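Enoyl-CoA hydratase/isomerase (Shewanella pealeana, PDB 4KPK) probably acts as an isomerase or hydratase on acyl-CoA thioesters. Local coordinates at residues A[139-144]-A[151-156]; A[38-43]-A[68-73]. One frame throughout, in Å; residues are numbered along the deposited sequence.

Contact 1: A[139-144]-A[151-156]; sequences TLVQGA and GLICCS
Thr-139 and Ser-156 meet through their hydroxyls because both chi1 angles lie near -60°, which sets each oxygen opposite its own carbonyl carbon and beside its own backbone N. Thr-139 OG1 and Ser-156 OG are modelled 2.4 Å apart, a very short hydrogen bond in which either oxygen could be the donor; the length itself should be read with caution at 2.09 Å resolution. Ser-156 OG also lies 3.0 Å from Leu-152 O, in the last turn of the helix, a possible second acceptor for the serine proton.

The same Thr-139 rotamer turns CG2 to the apolar side, where it meets Ile-153 CG1 at 4.0 Å with the two side chains crossing at about a right angle. Val-141, two residues on along the strand, reaches Ile-153 tip to tip: Val-141 CG2 is 3.5 Å from Ile-153 CD1. Threonine is thus amphipathic here, its hydroxyl paired with serine and its methyl joined to the isoleucine-valine contact, and every touching residue is buried.

The short axes of strand 139-141 and helix 151-155 come within 9.1 Å at their closest, with 138° between their N-to-C directions; helix 148-155 is the crossover of a beta-alpha-beta unit between strands 137-141 and 158-161. Thr-139 and Val-141 pair through their backbones with strand 158-161, while Leu-152 packs on Met-127 and Leu-130 of helix 113-132. On the helix, Ile-153 also packs against Arg-192 of a second subunit.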
loop_
_atom_site.group_PDB
_atom_site.type_symbol
_atom_site.label_atom_id
_atom_site.label_comp_id
_atom_site.label_asym_id
_atom_site.label_seq_id
_atom_site.Cartn_x
_atom_site.Cartn_y
_atom_site.Cartn_z
ATOM N N THR A 139 -12.384 -5.980 15.959
ATOM C CA THR A 139 -11.995 -7.339 16.349
ATOM C C THR A 139 -10.853 -7.374 17.435
ATOM O O THR A 139 -9.824 -6.727 17.298
ATOM C CB THR A 139 -11.644 -8.153 15.087
ATOM O OG1 THR A 139 -12.815 -8.179 14.250
ATOM C CG2 THR A 139 -11.236 -9.606 15.381
ATOM N N LEU A 140 -11.081 -8.153 18.501
ATOM C CA LEU A 140 -10.162 -8.345 19.635
ATOM C C LEU A 140 -9.564 -9.763 19.629
ATOM O O LEU A 140 -10.258 -10.737 19.818
ATOM C CB LEU A 140 -10.912 -8.149 20.939
ATOM C CG LEU A 140 -11.773 -6.900 21.160
ATOM C CD1 LEU A 140 -12.360 -6.894 22.580
ATOM C CD2 LEU A 140 -10.910 -5.678 20.899
ATOM N N VAL A 141 -8.278 -9.882 19.380
ATOM C CA VAL A 141 -7.675 -11.166 19.059
ATOM C C VAL A 141 -6.667 -11.589 20.153
ATOM O O VAL A 141 -5.709 -10.889 20.348
ATOM C CB VAL A 141 -6.904 -11.113 17.726
ATOM C CG1 VAL A 141 -6.280 -12.461 17.410
ATOM C CG2 VAL A 141 -7.795 -10.644 16.566
ATOM N N GLN A 142 -6.972 -12.657 20.890
ATOM C CA GLN A 142 -6.072 -13.268 21.897
ATOM C C GLN A 142 -5.470 -14.538 21.289
ATOM O O GLN A 142 -6.131 -15.230 20.457
ATOM C CB GLN A 142 -6.837 -13.561 23.225
ATOM C CG GLN A 142 -7.639 -14.862 23.333
ATOM C CD GLN A 142 -8.946 -14.911 22.480
ATOM O OE1 GLN A 142 -9.186 -14.081 21.608
ATOM N NE2 GLN A 142 -9.759 -15.923 22.721
ATOM N N GLY A 143 -4.205 -14.825 21.642
ATOM C CA GLY A 143 -3.447 -15.943 21.057
ATOM C C GLY A 143 -3.589 -16.278 19.555
ATOM O O GLY A 143 -3.546 -15.416 18.679
ATOM N N ALA A 144 -3.727 -17.559 19.249
ATOM C CA ALA A 144 -3.697 -18.024 17.853
ATOM C C ALA A 144 -4.897 -17.500 17.110
ATOM O O ALA A 144 -5.995 -17.482 17.635
ATOM C CB ALA A 144 -3.662 -19.541 17.784
ATOM N N GLY A 151 -8.763 -13.665 7.931
ATOM C CA GLY A 151 -9.652 -12.931 7.005
ATOM C C GLY A 151 -10.622 -12.052 7.756
ATOM O O GLY A 151 -10.771 -10.863 7.517
ATOM N N LEU A 152 -11.287 -12.610 8.721
ATOM C CA LEU A 152 -12.096 -11.770 9.564
ATOM C C LEU A 152 -11.365 -10.578 10.102
ATOM O O LEU A 152 -11.913 -9.487 10.138
ATOM C CB LEU A 152 -12.642 -12.554 10.766
ATOM C CG LEU A 152 -13.504 -13.794 10.396
ATOM C CD1 LEU A 152 -13.892 -14.448 11.692
ATOM C CD2 LEU A 152 -14.732 -13.496 9.540
ATOM N N ILE A 153 -10.158 -10.774 10.607
ATOM C CA ILE A 153 -9.410 -9.648 11.172
ATOM C C ILE A 153 -9.136 -8.615 10.097
ATOM O O ILE A 153 -9.391 -7.444 10.258
ATOM C CB ILE A 153 -8.069 -10.129 11.754
ATOM C CG1 ILE A 153 -8.361 -10.949 12.982
ATOM C CG2 ILE A 153 -7.161 -8.930 11.992
ATOM C CD1 ILE A 153 -7.257 -11.913 13.323
ATOM N N CYS A 154 -8.669 -9.073 8.959
ATOM C CA CYS A 154 -8.522 -8.197 7.802
ATOM C C CYS A 154 -9.779 -7.583 7.231
ATOM O O CYS A 154 -9.664 -6.608 6.498
ATOM C CB CYS A 154 -7.706 -8.874 6.718
ATOM S SG CYS A 154 -6.063 -9.079 7.437
ATOM N N CYS A 155 -10.949 -8.091 7.607
ATOM C CA CYS A 155 -12.228 -7.535 7.183
ATOM C C CYS A 155 -12.754 -6.492 8.168
ATOM O O CYS A 155 -13.669 -5.740 7.845
ATOM C CB CYS A 155 -13.245 -8.658 6.961
ATOM S SG CYS A 155 -12.936 -9.528 5.428
ATOM N N SER A 156 -12.159 -6.440 9.352
ATOM C CA SER A 156 -12.625 -5.551 10.418
ATOM C C SER A 156 -12.027 -4.202 10.229
ATOM O O SER A 156 -11.004 -4.079 9.621
ATOM C CB SER A 156 -12.250 -6.092 11.783
ATOM O OG SER A 156 -12.870 -7.365 11.966
#

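Contact 2: A[38-43]-A[68-73]; sequences LHYLSC and ISEMIQ. With EDO (1,2-ethanediol), chain B.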
loop_
_atom_site.group_PDB
_atom_site.type_symbol
_atom_site.label_atom_id
_atom_site.label_comp_id
_atom_site.label_asym_id
_atom_site.label_seq_id
_atom_site.Cartn_x
_atom_site.Cartn_y
_atom_site.Cartn_z
ATOM N N LEU A 38 -27.706 -20.566 18.747
ATOM C CA LEU A 38 -26.366 -20.809 18.149
ATOM C C LEU A 38 -25.517 -21.799 18.950
ATOM O O LEU A 38 -25.418 -21.680 20.170
ATOM C CB LEU A 38 -25.568 -19.492 18.047
ATOM C CG LEU A 38 -26.295 -18.436 17.215
ATOM C CD1 LEU A 38 -25.663 -17.042 17.253
ATOM C CD2 LEU A 38 -26.448 -18.962 15.793
ATOM N N HIS A 39 -24.843 -22.707 18.230
ATOM C CA HIS A 39 -24.074 -23.799 18.819
ATOM C C HIS A 39 -22.683 -23.319 19.217
ATOM O O HIS A 39 -22.179 -23.729 20.242
ATOM C CB HIS A 39 -23.920 -24.976 17.815
ATOM C CG HIS A 39 -25.226 -25.515 17.275
ATOM N ND1 HIS A 39 -26.020 -26.393 17.984
ATOM C CD2 HIS A 39 -25.874 -25.296 16.096
ATOM C CE1 HIS A 39 -27.098 -26.691 17.269
ATOM N NE2 HIS A 39 -27.040 -26.030 16.124
ATOM N N TYR A 40 -22.084 -22.493 18.353
ATOM C CA TYR A 40 -20.697 -22.110 18.386
ATOM C C TYR A 40 -20.418 -20.676 18.719
ATOM O O TYR A 40 -19.254 -20.308 19.067
ATOM C CB TYR A 40 -20.064 -22.357 17.040
ATOM C CG TYR A 40 -19.965 -23.789 16.605
ATOM C CD1 TYR A 40 -20.189 -24.867 17.472
ATOM C CD2 TYR A 40 -19.568 -24.070 15.336
ATOM C CE1 TYR A 40 -20.050 -26.178 17.034
ATOM C CE2 TYR A 40 -19.414 -25.358 14.914
ATOM C CZ TYR A 40 -19.655 -26.398 15.745
ATOM O OH TYR A 40 -19.472 -27.649 15.220
ATOM N N LEU A 41 -21.455 -19.859 18.663
ATOM C CA LEU A 41 -21.315 -18.432 18.943
ATOM C C LEU A 41 -22.197 -18.032 20.127
ATOM O O LEU A 41 -23.188 -18.695 20.400
ATOM C CB LEU A 41 -21.752 -17.616 17.717
ATOM C CG LEU A 41 -20.986 -17.835 16.421
ATOM C CD1 LEU A 41 -21.632 -17.093 15.232
ATOM C CD2 LEU A 41 -19.549 -17.397 16.641
ATOM N N SER A 42 -21.821 -16.921 20.783
ATOM C CA SER A 42 -22.724 -16.103 21.596
ATOM C C SER A 42 -22.941 -14.806 20.907
ATOM O O SER A 42 -22.093 -14.334 20.119
ATOM C CB SER A 42 -22.112 -15.688 22.968
ATOM O OG SER A 42 -21.760 -16.798 23.740
ATOM N N CYS A 43 -24.015 -14.140 21.291
ATOM C CA CYS A 43 -24.218 -12.814 20.798
ATOM C C CYS A 43 -25.011 -12.052 21.798
ATOM O O CYS A 43 -25.919 -12.601 22.412
ATOM C CB CYS A 43 -24.885 -12.856 19.396
ATOM S SG CYS A 43 -26.427 -13.749 19.299
ATOM N N ILE A 68 -19.142 -21.038 10.212
ATOM C CA ILE A 68 -19.247 -20.127 9.061
ATOM C C ILE A 68 -20.686 -19.643 8.992
ATOM O O ILE A 68 -20.940 -18.444 8.977
ATOM C CB ILE A 68 -18.872 -20.804 7.707
ATOM C CG1 ILE A 68 -17.398 -21.259 7.653
ATOM C CG2 ILE A 68 -19.185 -19.921 6.527
ATOM C CD1 ILE A 68 -16.449 -20.289 8.262
ATOM N N SER A 69 -21.626 -20.580 9.045
ATOM C CA SER A 69 -23.030 -20.230 8.830
ATOM C C SER A 69 -23.606 -19.435 9.981
ATOM O O SER A 69 -24.366 -18.449 9.804
ATOM C CB SER A 69 -23.874 -21.484 8.553
ATOM O OG SER A 69 -25.192 -21.291 9.027
ATOM N N GLU A 70 -23.224 -19.830 11.195
ATOM C CA GLU A 70 -23.656 -19.076 12.357
ATOM C C GLU A 70 -23.160 -17.633 12.297
ATOM O O GLU A 70 -23.860 -16.712 12.662
ATOM C CB GLU A 70 -23.210 -19.804 13.627
ATOM C CG GLU A 70 -23.946 -21.125 13.800
ATOM C CD GLU A 70 -23.916 -21.682 15.194
ATOM O OE1 GLU A 70 -23.053 -21.300 16.020
ATOM O OE2 GLU A 70 -24.754 -22.548 15.462
HETATM N N MSE A 71 -21.954 -17.423 11.801
HETATM C CA MSE A 71 -21.381 -16.065 11.731
HETATM C C MSE A 71 -22.142 -15.228 10.748
HETATM O O MSE A 71 -22.427 -14.068 11.034
HETATM C CB MSE A 71 -19.900 -16.182 11.381
HETATM C CG MSE A 71 -19.081 -16.381 12.672
HETATM SE SE MSE A 71 -17.165 -16.523 12.223
HETATM C CE MSE A 71 -16.352 -17.020 13.958
ATOM N N ILE A 72 -22.492 -15.816 9.588
ATOM C CA ILE A 72 -23.426 -15.156 8.631
ATOM C C ILE A 72 -24.736 -14.727 9.284
ATOM O O ILE A 72 -25.155 -13.583 9.157
ATOM C CB ILE A 72 -23.666 -16.044 7.379
ATOM C CG1 ILE A 72 -22.326 -16.246 6.635
ATOM C CG2 ILE A 72 -24.751 -15.469 6.436
ATOM C CD1 ILE A 72 -22.327 -17.336 5.596
ATOM N N GLN A 73 -25.378 -15.631 10.015
ATOM C CA GLN A 73 -26.620 -15.319 10.677
ATOM C C GLN A 73 -26.511 -14.158 11.685
ATOM O O GLN A 73 -27.401 -13.305 11.736
ATOM C CB GLN A 73 -27.129 -16.544 11.441
ATOM C CG GLN A 73 -27.711 -17.650 10.593
ATOM C CD GLN A 73 -28.113 -18.833 11.441
ATOM O OE1 GLN A 73 -28.895 -18.693 12.392
ATOM N NE2 GLN A 73 -27.558 -20.007 11.132
HETATM C C1 EDO B . -24.033 -20.284 22.638
HETATM O O1 EDO B . -24.795 -19.946 21.479
HETATM C C2 EDO B . -23.791 -18.942 23.307
HETATM O O2 EDO B . -23.965 -19.029 24.710
#
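The carboxylate of Glu-70 lies at the edge of the His-39 ring, the two planes only 11° apart, with Glu-70 OE2 3.0 Å from His-39 CD2. Against the Tyr-40 ring it is turned by 60°. Glu-70 CG stands anti to its carbonyl carbon (chi1 -67°), and the chain runs extended from there to two consecutive amides of the loop after helix 30-37, a helix carboxylate thus anchoring a loop. His-39 N donates to Glu-70 OE2 at 2.8 Å, on the syn side and almost straight (175°), and Tyr-40 N donates to the syn lone pair of Glu-70 OE1, also at 2.8 Å. One bond on each oxygen should restrain rotation of the carboxylate.

Leucines pack along the glutamate stem: Leu-38 CD2 is 3.9 Å from Glu-70 CG, and Leu-41 CD1 lies 3.5 Å from Glu-70 CB. With an alanine here the amides of His-39 and Tyr-40 would probably lose their acceptors, and Leu-38 CD2 its packing partner.

The loop leads into edge strand 41-46, and helix 65-80 lies against it. Tyr-40 OH bonds to Asp-64, while selenomethionine Met-71 packs on Met-52 and Leu-54 of strand 49-54 and on Leu-126 of helix 113-132.

Overall arrangement
From the N terminus the chain passes through helix 30-37 and reaches contact 2 first. There residues 68-73 return to 38-43 after strands 41-46 and 49-54, closing a loop with 24 residues between the segments. The chain then adds strand 86-91 and helix 113-132 before contact 1 opens at strand 137-141 and closes, only six residues after its first segment, on helix 148-155. The loops follow in series, neither enclosing nor crossing the other. Contact 2 ties a helix to the loop before strand 41-46, outermost in the sheet within this chain, and to that strand's first residue; contact 1 ties one to an interior strand. Their centres lie 16 Å apart, yet Leu-152 CD1 packs 3.9 Å from Met-71 SE, joining them directly.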